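Local coordinates for protein 3-Hydroxyacyl-CoA dehydrogenase (Ralstonia eutropha H16, PDB 4PZC) that oxidises (S)-3-hydroxyacyl-CoA substrates such as (S)-3-hydroxybutyryl-CoA with NAD+ as the electron acceptor, working as a 3-hydroxyacyl-CoA dehydrogenase, at residues 6-11 with 29-34. Numbering follows the deposited sequence.
Sequences VGIVGA and VVMVDI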
loop_
_atom_site.group_PDB
_atom_site.type_symbol
_atom_site.label_atom_id
_atom_site.label_comp_id
_atom_site.label_asym_id
_atom_site.label_seq_id
_atom_site.Cartn_x
_atom_site.Cartn_y
_atom_site.Cartn_z
ATOM N N VAL A 6 -5.288 -28.578 -19.736
ATOM C CA VAL A 6 -5.687 -28.107 -18.400
ATOM C C VAL A 6 -7.194 -28.178 -18.142
ATOM O O VAL A 6 -7.989 -27.460 -18.776
ATOM C CB VAL A 6 -5.270 -26.636 -18.194
ATOM C CG1 VAL A 6 -5.940 -26.021 -16.967
ATOM C CG2 VAL A 6 -3.758 -26.536 -18.092
ATOM N N GLY A 7 -7.568 -29.018 -17.179
ATOM C CA GLY A 7 -8.924 -29.022 -16.641
ATOM C C GLY A 7 -9.260 -27.720 -15.917
ATOM O O GLY A 7 -8.404 -27.126 -15.253
ATOM N N ILE A 8 -10.503 -27.263 -16.080
ATOM C CA ILE A 8 -11.051 -26.164 -15.287
ATOM C C ILE A 8 -12.457 -26.519 -14.838
ATOM O O ILE A 8 -13.308 -26.798 -15.680
ATOM C CB ILE A 8 -11.137 -24.866 -16.096
ATOM C CG1 ILE A 8 -9.734 -24.430 -16.499
ATOM C CG2 ILE A 8 -11.830 -23.773 -15.281
ATOM C CD1 ILE A 8 -9.676 -23.106 -17.226
ATOM N N VAL A 9 -12.702 -26.509 -13.532
ATOM C CA VAL A 9 -14.074 -26.595 -13.047
ATOM C C VAL A 9 -14.529 -25.197 -12.701
ATOM O O VAL A 9 -13.894 -24.517 -11.901
ATOM C CB VAL A 9 -14.238 -27.522 -11.823
ATOM C CG1 VAL A 9 -15.645 -27.411 -11.245
ATOM C CG2 VAL A 9 -13.960 -28.969 -12.201
ATOM N N GLY A 10 -15.648 -24.787 -13.290
ATOM C CA GLY A 10 -16.174 -23.447 -13.102
ATOM C C GLY A 10 -15.928 -22.638 -14.354
ATOM O O GLY A 10 -14.795 -22.533 -14.829
ATOM N N ALA A 11 -17.001 -22.082 -14.897
ATOM C CA ALA A 11 -16.938 -21.254 -16.088
ATOM C C ALA A 11 -17.329 -19.804 -15.791
ATOM O O ALA A 11 -17.530 -19.029 -16.721
ATOM C CB ALA A 11 -17.846 -21.833 -17.156
ATOM N N VAL A 29 -7.793 -26.575 -23.153
ATOM C CA VAL A 29 -8.587 -26.386 -21.944
ATOM C C VAL A 29 -9.900 -27.148 -21.995
ATOM O O VAL A 29 -10.727 -26.901 -22.869
ATOM C CB VAL A 29 -8.933 -24.897 -21.722
ATOM C CG1 VAL A 29 -9.780 -24.728 -20.467
ATOM C CG2 VAL A 29 -7.676 -24.054 -21.621
ATOM N N VAL A 30 -10.090 -28.061 -21.050
ATOM C CA VAL A 30 -11.398 -28.678 -20.807
ATOM C C VAL A 30 -12.113 -27.870 -19.706
ATOM O O VAL A 30 -11.714 -27.933 -18.537
ATOM C CB VAL A 30 -11.246 -30.165 -20.381
ATOM C CG1 VAL A 30 -12.588 -30.784 -20.013
ATOM C CG2 VAL A 30 -10.583 -30.979 -21.480
ATOM N N MET A 31 -13.150 -27.110 -20.066
ATOM C CA MET A 31 -13.803 -26.211 -19.098
ATOM C C MET A 31 -15.213 -26.654 -18.745
ATOM O O MET A 31 -16.145 -26.414 -19.506
ATOM C CB MET A 31 -13.846 -24.774 -19.625
ATOM C CG MET A 31 -14.120 -23.745 -18.539
ATOM S SD MET A 31 -15.275 -22.436 -18.989
ATOM C CE MET A 31 -14.367 -21.573 -20.257
ATOM N N VAL A 32 -15.367 -27.259 -17.570
ATOM C CA VAL A 32 -16.634 -27.862 -17.162
ATOM C C VAL A 32 -17.477 -26.864 -16.359
ATOM O O VAL A 32 -16.949 -25.896 -15.839
ATOM C CB VAL A 32 -16.387 -29.152 -16.350
ATOM C CG1 VAL A 32 -17.675 -29.955 -16.201
ATOM C CG2 VAL A 32 -15.324 -30.013 -17.016
ATOM N N ASP A 33 -18.786 -27.080 -16.295
ATOM C CA ASP A 33 -19.698 -26.303 -15.419
ATOM C C ASP A 33 -21.092 -26.940 -15.521
ATOM O O ASP A 33 -21.376 -27.649 -16.490
ATOM C CB ASP A 33 -19.739 -24.802 -15.794
ATOM C CG ASP A 33 -20.268 -23.902 -14.656
ATOM O OD1 ASP A 33 -21.215 -24.286 -13.960
ATOM O OD2 ASP A 33 -19.756 -22.784 -14.469
ATOM N N ILE A 34 -21.956 -26.700 -14.533
ATOM C CA ILE A 34 -23.196 -27.494 -14.376
ATOM C C ILE A 34 -24.255 -27.386 -15.486
ATOM O O ILE A 34 -24.977 -28.349 -15.690
ATOM C CB ILE A 34 -23.877 -27.292 -12.994
ATOM C CG1 ILE A 34 -24.164 -25.803 -12.721
ATOM C CG2 ILE A 34 -23.046 -27.953 -11.890
ATOM C CD1 ILE A 34 -25.030 -25.559 -11.502
#
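V6 O takes the backbone N-H of V30, starting a run of parallel pairing between strands 5-9 and 28-32, the first two strands of the Rossmann fold, joined by helix 13-23 in a beta-alpha-beta unit. That first bond is 3.2 Å between V30 N and V6 O, with the donor lying well above the carbonyl plane. G7 puts no side chain on the face that carries V30 and V32; its CA instead sits close to V30 O, which also receives the N-H of I8. I8 uses both its backbone polar atoms on this neighbour, since I8 O accepts from V32 N at 2.8 Å, almost head-on (C=O...N 176°). On the face covered by helix 13-23, the I8 side chain divides its contacts: CG1, beside the backbone N (chi1 -63°), carries CD1 to 3.6 Å from V29 CG1, while CG2 packs on M31 CG. V9 points to the other face, where I100 and I104 of helix 94-107 cover it. The strand ends at V9; G10, the first residue beyond it, still bonds through its N to V32 O, but its positive phi would press any CB against the preceding carbonyl; it is the first glycine of the GxGxxG motif, consistent with its predicted role in binding NAD+. At A11 the chain has left the sheet, and its CB points across to M31, whose bent side chain brings SD alongside the methyl. D33, an NAD+-binding residue, follows strand 28-32. One carboxylate oxygen, OD1, accepts from I34 N, which helps fix the group's rotation; the other, OD2, reaches the glycine-rich turn and takes the N-H of A11 at 2.9 Å from A11 N, on its anti side and 25° out of the carboxylate plane.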